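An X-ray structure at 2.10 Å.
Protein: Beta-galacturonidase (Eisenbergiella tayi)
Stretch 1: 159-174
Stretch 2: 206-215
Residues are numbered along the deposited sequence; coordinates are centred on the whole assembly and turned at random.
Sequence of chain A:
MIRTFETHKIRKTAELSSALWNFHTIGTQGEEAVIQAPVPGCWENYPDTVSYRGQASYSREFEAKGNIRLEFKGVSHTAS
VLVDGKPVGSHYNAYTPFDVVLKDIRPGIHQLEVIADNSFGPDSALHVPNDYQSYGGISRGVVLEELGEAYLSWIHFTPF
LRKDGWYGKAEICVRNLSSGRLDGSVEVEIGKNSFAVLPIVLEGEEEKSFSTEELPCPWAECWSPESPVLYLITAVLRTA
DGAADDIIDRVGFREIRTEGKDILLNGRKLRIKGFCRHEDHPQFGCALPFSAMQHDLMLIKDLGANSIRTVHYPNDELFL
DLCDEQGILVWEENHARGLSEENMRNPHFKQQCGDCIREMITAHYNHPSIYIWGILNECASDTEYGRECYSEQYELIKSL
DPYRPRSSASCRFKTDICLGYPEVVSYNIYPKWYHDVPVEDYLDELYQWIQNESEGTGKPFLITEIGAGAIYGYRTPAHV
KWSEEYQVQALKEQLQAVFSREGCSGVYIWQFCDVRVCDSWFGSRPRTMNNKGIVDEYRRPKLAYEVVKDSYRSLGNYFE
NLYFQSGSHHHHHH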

ATOM      1  N   PRO A 159      37.284   6.938  34.120  1.00 34.25           N
ATOM      2  CA  PRO A 159      38.149   8.094  33.855  1.00 32.97           C
ATOM      3  C   PRO A 159      37.773   9.288  34.720  1.00 33.73           C
ATOM      4  O   PRO A 159      36.620   9.451  35.133  1.00 32.82           O
ATOM      5  CB  PRO A 159      37.892   8.390  32.372  1.00 30.37           C
ATOM      6  CG  PRO A 159      36.436   7.980  32.190  1.00 30.53           C
ATOM      7  CD  PRO A 159      36.197   6.810  33.124  1.00 26.36           C
ATOM      8  N   PHE A 160      38.783  10.122  34.999  1.00 32.04           N
ATOM      9  CA  PHE A 160      38.642  11.365  35.752  1.00 33.28           C
ATOM     10  C   PHE A 160      39.382  12.470  35.014  1.00 33.12           C
ATOM     11  O   PHE A 160      40.542  12.291  34.630  1.00 35.80           O
ATOM     12  CB  PHE A 160      39.202  11.245  37.177  1.00 32.92           C
ATOM     13  CG  PHE A 160      38.513  10.216  38.022  1.00 36.67           C
ATOM     14  CD1 PHE A 160      37.293  10.493  38.623  1.00 40.97           C
ATOM     15  CD2 PHE A 160      39.080   8.975  38.220  1.00 34.83           C
ATOM     16  CE1 PHE A 160      36.652   9.556  39.405  1.00 34.77           C
ATOM     17  CE2 PHE A 160      38.446   8.029  39.005  1.00 36.42           C
ATOM     18  CZ  PHE A 160      37.225   8.326  39.599  1.00 37.71           C
ATOM     19  N   LEU A 161      38.715  13.602  34.802  1.00 38.68           N
ATOM     20  CA  LEU A 161      39.347  14.780  34.218  1.00 38.73           C
ATOM     21  C   LEU A 161      39.785  15.692  35.362  1.00 42.31           C
ATOM     22  O   LEU A 161      38.946  16.276  36.057  1.00 43.43           O
ATOM     23  CB  LEU A 161      38.407  15.505  33.261  1.00 32.60           C
ATOM     24  CG  LEU A 161      39.039  16.688  32.517  1.00 37.33           C
ATOM     25  CD1 LEU A 161      40.216  16.257  31.652  1.00 36.14           C
ATOM     26  CD2 LEU A 161      38.004  17.400  31.678  1.00 32.50           C
ATOM     27  N   ARG A 162      41.096  15.785  35.577  1.00 39.74           N
ATOM     28  CA  ARG A 162      41.670  16.676  36.572  1.00 46.99           C
ATOM     29  C   ARG A 162      42.202  17.934  35.896  1.00 49.75           C
ATOM     30  O   ARG A 162      42.299  18.017  34.668  1.00 46.02           O
ATOM     31  CB  ARG A 162      42.782  15.975  37.351  1.00 43.33           C
ATOM     32  CG  ARG A 162      42.336  14.745  38.108  1.00 45.22           C
ATOM     33  CD  ARG A 162      41.017  14.972  38.827  1.00 50.80           C
ATOM     34  NE  ARG A 162      40.684  13.874  39.740  1.00 53.72           N
ATOM     35  CZ  ARG A 162      39.447  13.582  40.151  1.00 56.21           C
ATOM     36  NH1 ARG A 162      38.400  14.289  39.717  1.00 53.84           N
ATOM     37  NH2 ARG A 162      39.254  12.567  40.985  1.00 47.75           N
ATOM     38  N   LYS A 163      42.552  18.926  36.724  1.00 52.48           N
ATOM     39  CA  LYS A 163      43.109  20.171  36.199  1.00 55.18           C
ATOM     40  C   LYS A 163      44.288  19.923  35.267  1.00 49.43           C
ATOM     41  O   LYS A 163      44.477  20.660  34.295  1.00 54.70           O
ATOM     42  CB  LYS A 163      43.529  21.095  37.347  1.00 58.93           C
ATOM     43  CG  LYS A 163      42.634  22.330  37.505  1.00 68.89           C
ATOM     44  CD  LYS A 163      42.970  23.143  38.760  1.00 72.23           C
ATOM     45  CE  LYS A 163      42.050  24.361  38.901  1.00 72.91           C
ATOM     46  NZ  LYS A 163      42.343  25.189  40.110  1.00 73.59           N
ATOM     47  N   ASP A 164      45.068  18.876  35.512  1.00 53.51           N
ATOM     48  CA  ASP A 164      46.258  18.609  34.713  1.00 56.98           C
ATOM     49  C   ASP A 164      46.060  17.502  33.676  1.00 56.51           C
ATOM     50  O   ASP A 164      47.032  17.094  33.030  1.00 53.29           O
ATOM     51  CB  ASP A 164      47.437  18.277  35.635  1.00 52.63           C
ATOM     52  CG  ASP A 164      47.098  17.207  36.657  1.00 58.41           C
ATOM     53  OD1 ASP A 164      47.782  16.154  36.678  1.00 61.24           O
ATOM     54  OD2 ASP A 164      46.136  17.417  37.432  1.00 58.86           O
ATOM     55  N   GLY A 165      44.832  17.009  33.484  1.00 53.24           N
ATOM     56  CA  GLY A 165      44.643  16.013  32.454  1.00 45.20           C
ATOM     57  C   GLY A 165      43.952  14.778  32.986  1.00 41.22           C
ATOM     58  O   GLY A 165      43.359  14.785  34.072  1.00 43.46           O
ATOM     59  N   TRP A 166      44.043  13.705  32.206  1.00 40.54           N
ATOM     60  CA  TRP A 166      43.243  12.512  32.445  1.00 39.32           C
ATOM     61  C   TRP A 166      43.901  11.598  33.469  1.00 41.07           C
ATOM     62  O   TRP A 166      45.084  11.262  33.352  1.00 44.23           O
ATOM     63  CB  TRP A 166      43.009  11.750  31.137  1.00 35.44           C
ATOM     64  CG  TRP A 166      42.025  12.434  30.223  1.00 36.99           C
ATOM     65  CD1 TRP A 166      42.302  13.109  29.067  1.00 38.18           C
ATOM     66  CD2 TRP A 166      40.600  12.526  30.409  1.00 33.12           C
ATOM     67  NE1 TRP A 166      41.135  13.610  28.515  1.00 36.49           N
ATOM     68  CE2 TRP A 166      40.080  13.266  29.322  1.00 31.31           C
ATOM     69  CE3 TRP A 166      39.721  12.049  31.379  1.00 31.00           C
ATOM     70  CZ2 TRP A 166      38.717  13.534  29.180  1.00 31.45           C
ATOM     71  CZ3 TRP A 166      38.360  12.331  31.243  1.00 35.48           C
ATOM     72  CH2 TRP A 166      37.879  13.068  30.151  1.00 31.47           C
ATOM     73  N   TYR A 167      43.118  11.202  34.467  1.00 35.47           N
ATOM     74  CA  TYR A 167      43.441  10.149  35.414  1.00 39.33           C
ATOM     75  C   TYR A 167      42.441   9.001  35.256  1.00 37.61           C
ATOM     76  O   TYR A 167      41.425   9.116  34.565  1.00 37.25           O
ATOM     77  CB  TYR A 167      43.444  10.693  36.848  1.00 41.05           C
ATOM     78  CG  TYR A 167      44.643  11.574  37.153  1.00 48.20           C
ATOM     79  CD1 TYR A 167      45.629  11.161  38.051  1.00 45.56           C
ATOM     80  CD2 TYR A 167      44.801  12.808  36.530  1.00 48.69           C
ATOM     81  CE1 TYR A 167      46.735  11.966  38.329  1.00 51.17           C
ATOM     82  CE2 TYR A 167      45.902  13.615  36.802  1.00 51.44           C
ATOM     83  CZ  TYR A 167      46.863  13.191  37.700  1.00 52.63           C
ATOM     84  OH  TYR A 167      47.950  13.991  37.960  1.00 62.76           O
ATOM     85  N   GLY A 168      42.746   7.881  35.885  1.00 36.87           N
ATOM     86  CA  GLY A 168      41.928   6.691  35.741  1.00 33.61           C
ATOM     87  C   GLY A 168      42.079   5.780  36.933  1.00 32.27           C
ATOM     88  O   GLY A 168      43.108   5.779  37.616  1.00 40.97           O
ATOM     89  N   LYS A 169      41.040   4.988  37.174  1.00 29.01           N
ATOM     90  CA  LYS A 169      40.964   4.013  38.250  1.00 26.24           C
ATOM     91  C   LYS A 169      40.342   2.738  37.691  1.00 32.32           C
ATOM     92  O   LYS A 169      39.384   2.806  36.919  1.00 30.63           O
ATOM     93  CB  LYS A 169      40.133   4.595  39.406  1.00 33.32           C
ATOM     94  CG  LYS A 169      39.699   3.631  40.475  1.00 40.64           C
ATOM     95  CD  LYS A 169      38.838   4.343  41.524  1.00 41.47           C
ATOM     96  CE  LYS A 169      37.448   4.664  40.979  1.00 42.50           C
ATOM     97  NZ  LYS A 169      36.450   4.931  42.067  1.00 39.38           N
ATOM     98  N   ALA A 170      40.895   1.583  38.048  1.00 32.06           N
ATOM     99  CA  ALA A 170      40.388   0.294  37.599  1.00 30.21           C
ATOM    100  C   ALA A 170      39.991  -0.556  38.798  1.00 36.59           C
ATOM    101  O   ALA A 170      40.662  -0.546  39.828  1.00 35.16           O
ATOM    102  CB  ALA A 170      41.418  -0.457  36.768  1.00 31.14           C
ATOM    103  N   GLU A 171      38.895  -1.290  38.665  1.00 32.39           N
ATOM    104  CA  GLU A 171      38.420  -2.169  39.719  1.00 30.42           C
ATOM    105  C   GLU A 171      38.104  -3.499  39.065  1.00 36.72           C
ATOM    106  O   GLU A 171      37.461  -3.539  38.011  1.00 35.04           O
ATOM    107  CB  GLU A 171      37.192  -1.593  40.429  1.00 31.64           C
ATOM    108  CG  GLU A 171      36.681  -2.431  41.596  1.00 39.77           C
ATOM    109  CD  GLU A 171      35.436  -1.833  42.264  1.00 46.72           C
ATOM    110  OE1 GLU A 171      34.732  -2.574  42.987  1.00 41.08           O
ATOM    111  OE2 GLU A 171      35.164  -0.625  42.070  1.00 50.28           O
ATOM    112  N   ILE A 172      38.596  -4.578  39.657  1.00 35.81           N
ATOM    113  CA  ILE A 172      38.487  -5.898  39.067  1.00 33.97           C
ATOM    114  C   ILE A 172      37.903  -6.836  40.098  1.00 37.76           C
ATOM    115  O   ILE A 172      38.269  -6.776  41.275  1.00 39.44           O
ATOM    116  CB  ILE A 172      39.854  -6.415  38.582  1.00 38.40           C
ATOM    117  CG1 ILE A 172      40.503  -5.357  37.712  1.00 35.75           C
ATOM    118  CG2 ILE A 172      39.689  -7.693  37.794  1.00 37.73           C
ATOM    119  CD1 ILE A 172      41.606  -5.887  36.913  1.00 48.21           C
ATOM    120  N   CYS A 173      37.011  -7.710  39.651  1.00 33.26           N
ATOM    121  CA  CYS A 173      36.372  -8.698  40.500  1.00 33.96           C
ATOM    122  C   CYS A 173      36.877 -10.083  40.111  1.00 34.95           C
ATOM    123  O   CYS A 173      36.818 -10.456  38.936  1.00 33.23           O
ATOM    124  CB  CYS A 173      34.856  -8.606  40.351  1.00 29.42           C
ATOM    125  SG  CYS A 173      33.954  -9.563  41.518  1.00 39.54           S
ATOM    126  N   VAL A 174      37.398 -10.832  41.085  1.00 35.86           N
ATOM    127  CA  VAL A 174      37.939 -12.167  40.846  1.00 31.58           C
ATOM    128  C   VAL A 174      37.128 -13.167  41.653  1.00 36.93           C
ATOM    129  O   VAL A 174      36.801 -12.925  42.821  1.00 35.01           O
ATOM    130  CB  VAL A 174      39.437 -12.265  41.208  1.00 34.55           C
ATOM    131  CG1 VAL A 174      40.064 -13.495  40.552  1.00 34.43           C
ATOM    132  CG2 VAL A 174      40.173 -11.009  40.784  1.00 35.59           C
ATOM    133  N   GLU A 206      35.662 -17.589  47.314  1.00 43.70           N
ATOM    134  CA  GLU A 206      35.380 -16.182  47.538  1.00 48.47           C
ATOM    135  C   GLU A 206      35.368 -15.443  46.206  1.00 47.92           C
ATOM    136  O   GLU A 206      36.224 -15.679  45.348  1.00 42.74           O
ATOM    137  CB  GLU A 206      36.421 -15.550  48.468  1.00 47.03           C
ATOM    138  CG  GLU A 206      36.097 -14.135  48.933  1.00 51.40           C
ATOM    139  CD  GLU A 206      37.236 -13.486  49.728  1.00 56.20           C
ATOM    140  OE1 GLU A 206      37.019 -12.382  50.286  1.00 58.20           O
ATOM    141  OE2 GLU A 206      38.344 -14.069  49.799  1.00 58.50           O
ATOM    142  N   GLU A 207      34.388 -14.560  46.037  1.00 46.10           N
ATOM    143  CA  GLU A 207      34.416 -13.543  44.996  1.00 41.67           C
ATOM    144  C   GLU A 207      34.643 -12.194  45.668  1.00 41.76           C
ATOM    145  O   GLU A 207      33.935 -11.850  46.619  1.00 42.75           O
ATOM    146  CB  GLU A 207      33.118 -13.535  44.180  1.00 41.81           C
ATOM    147  CG  GLU A 207      33.094 -12.456  43.104  1.00 41.06           C
ATOM    148  CD  GLU A 207      31.907 -12.547  42.155  1.00 50.96           C
ATOM    149  OE1 GLU A 207      31.427 -13.664  41.888  1.00 54.58           O
ATOM    150  OE2 GLU A 207      31.457 -11.487  41.664  1.00 61.09           O
ATOM    151  N   LYS A 208      35.637 -11.446  45.193  1.00 38.51           N
ATOM    152  CA  LYS A 208      35.969 -10.159  45.786  1.00 38.22           C
ATOM    153  C   LYS A 208      36.565  -9.254  44.717  1.00 38.59           C
ATOM    154  O   LYS A 208      37.124  -9.734  43.728  1.00 36.15           O
ATOM    155  CB  LYS A 208      36.945 -10.322  46.952  1.00 45.14           C
ATOM    156  CG  LYS A 208      36.944  -9.157  47.931  1.00 50.21           C
ATOM    157  CD  LYS A 208      37.747  -9.493  49.202  1.00 55.79           C
ATOM    158  CE  LYS A 208      39.245  -9.459  48.971  1.00 51.54           C
ATOM    159  NZ  LYS A 208      39.827  -8.105  49.204  1.00 55.04           N
ATOM    160  N   SER A 209      36.427  -7.940  44.914  1.00 34.12           N
ATOM    161  CA  SER A 209      37.001  -6.965  44.001  1.00 36.04           C
ATOM    162  C   SER A 209      38.175  -6.244  44.649  1.00 39.36           C
ATOM    163  O   SER A 209      38.292  -6.163  45.874  1.00 35.83           O
ATOM    164  CB  SER A 209      35.957  -5.941  43.519  1.00 36.98           C
ATOM    165  OG  SER A 209      35.006  -5.625  44.521  1.00 39.02           O
ATOM    166  N   PHE A 210      39.057  -5.738  43.789  1.00 37.39           N
ATOM    167  CA  PHE A 210      40.286  -5.061  44.177  1.00 37.57           C
ATOM    168  C   PHE A 210      40.425  -3.833  43.292  1.00 40.86           C
ATOM    169  O   PHE A 210      40.205  -3.919  42.081  1.00 40.61           O
ATOM    170  CB  PHE A 210      41.502  -5.989  44.026  1.00 36.81           C
ATOM    171  CG  PHE A 210      41.322  -7.336  44.691  1.00 38.59           C
ATOM    172  CD1 PHE A 210      41.773  -7.554  45.980  1.00 36.43           C
ATOM    173  CD2 PHE A 210      40.675  -8.370  44.037  1.00 35.07           C
ATOM    174  CE1 PHE A 210      41.599  -8.783  46.590  1.00 38.64           C
ATOM    175  CE2 PHE A 210      40.499  -9.603  44.641  1.00 37.56           C
ATOM    176  CZ  PHE A 210      40.955  -9.810  45.919  1.00 41.16           C
ATOM    177  N   SER A 211      40.757  -2.693  43.885  1.00 39.26           N
ATOM    178  CA  SER A 211      40.842  -1.446  43.140  1.00 40.96           C
ATOM    179  C   SER A 211      42.278  -0.960  43.075  1.00 37.18           C
ATOM    180  O   SER A 211      43.047  -1.132  44.022  1.00 41.97           O
ATOM    181  CB  SER A 211      39.968  -0.356  43.760  1.00 38.21           C
ATOM    182  OG  SER A 211      38.599  -0.651  43.575  1.00 44.15           O
ATOM    183  N   THR A 212      42.631  -0.362  41.947  1.00 36.47           N
ATOM    184  CA  THR A 212      43.849   0.411  41.878  1.00 37.38           C
ATOM    185  C   THR A 212      43.612   1.801  42.456  1.00 37.28           C
ATOM    186  O   THR A 212      42.480   2.218  42.728  1.00 37.02           O
ATOM    187  CB  THR A 212      44.346   0.534  40.440  1.00 37.14           C
ATOM    188  OG1 THR A 212      43.574   1.537  39.751  1.00 35.88           O
ATOM    189  CG2 THR A 212      44.260  -0.818  39.726  1.00 32.54           C
ATOM    190  N   GLU A 213      44.706   2.522  42.647  1.00 38.52           N
ATOM    191  CA  GLU A 213      44.595   3.929  42.969  1.00 43.77           C
ATOM    192  C   GLU A 213      44.287   4.723  41.705  1.00 40.37           C
ATOM    193  O   GLU A 213      44.373   4.218  40.582  1.00 41.27           O
ATOM    194  CB  GLU A 213      45.880   4.433  43.620  1.00 45.10           C
ATOM    195  CG  GLU A 213      46.076   3.932  45.035  1.00 53.77           C
ATOM    196  CD  GLU A 213      47.462   4.240  45.556  1.00 73.67           C
ATOM    197  OE1 GLU A 213      47.819   3.740  46.649  1.00 79.15           O
ATOM    198  OE2 GLU A 213      48.196   4.983  44.862  1.00 73.92           O
ATOM    199  N   GLU A 214      43.918   5.984  41.908  1.00 36.09           N
ATOM    200  CA  GLU A 214      43.761   6.935  40.820  1.00 37.50           C
ATOM    201  C   GLU A 214      45.128   7.277  40.232  1.00 40.60           C
ATOM    202  O   GLU A 214      45.944   7.933  40.882  1.00 47.15           O
ATOM    203  CB  GLU A 214      43.057   8.170  41.355  1.00 41.83           C
ATOM    204  CG  GLU A 214      42.237   8.902  40.348  1.00 49.10           C
ATOM    205  CD  GLU A 214      41.272   9.837  41.020  1.00 53.40           C
ATOM    206  OE1 GLU A 214      40.457   9.348  41.845  1.00 54.70           O
ATOM    207  OE2 GLU A 214      41.356  11.054  40.736  1.00 55.23           O
ATOM    208  N   LEU A 215      45.378   6.850  38.996  1.00 43.68           N
ATOM    209  CA  LEU A 215      46.672   6.977  38.347  1.00 40.25           C
ATOM    210  C   LEU A 215      46.615   7.948  37.174  1.00 41.36           C
ATOM    211  O   LEU A 215      45.572   8.092  36.536  1.00 41.99           O
ATOM    212  CB  LEU A 215      47.148   5.609  37.850  1.00 36.68           C
ATOM    213  CG  LEU A 215      47.314   4.623  39.001  1.00 41.53           C
ATOM    214  CD1 LEU A 215      47.450   3.199  38.494  1.00 39.26           C
ATOM    215  CD2 LEU A 215      48.514   5.031  39.850  1.00 41.35           C
TER

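The strongest polar contact between the two stretches is the salt bridge of Arg162 with Glu214. Arg162 NH2 lies 2.6 Å from Glu214 OE2, which sits at the edge of the guanidinium, near its plane, where the N-H groups are directed; a weak hydrogen bond from Arg162 NE to the same Glu214 OE2 (3.1 Å) makes the contact forked. Arg162 opens the type I turn to Gly165 that joins the two strands of stretch 1, so the bridge ties this hairpin to stretch 2.

The backbone supplies most of the remaining bonds. Strands 165-174 and 207-211 run antiparallel, at 162°, and Ile172 pairs with Phe210 through Ile172 N to Phe210 O (3.0 Å) and Phe210 N to Ile172 O (2.8 Å). Val174 and Lys208 repeat the pattern, with Val174 N to Lys208 O at 2.9 Å and Lys208 N to Val174 O at 3.0 Å. A second ladder joins Gly168 and Leu215, each amide 2.9 Å from the other's carbonyl oxygen: Gly168 N to Leu215 O and Leu215 N to Gly168 O. Between the ladders the register slips by one residue. Here Thr212 N still reaches Ala170 O (2.9 Å), but Ala170 N is met by the side-chain hydroxyl, Thr212 OG1, at 3.2 Å, so a side chain takes the acceptor role that a carbonyl fills in the regular pairs.

Side chains complete the contact. Glu171, Cys173, Ser209 and Ser211 share one face of the sheet, where Ser209 OG gives a weak hydrogen bond to Glu171 OE1 (3.4 Å). On the other face, Val174 CG2 packs 4.1 Å from Phe210 CE2, an apolar contact. Near the hairpin, Glu214 CD lies over one face of the Phe160 ring, 3.7 Å from Phe160 CD2, while Glu214 CG approaches Tyr167 CB at 4.1 Å.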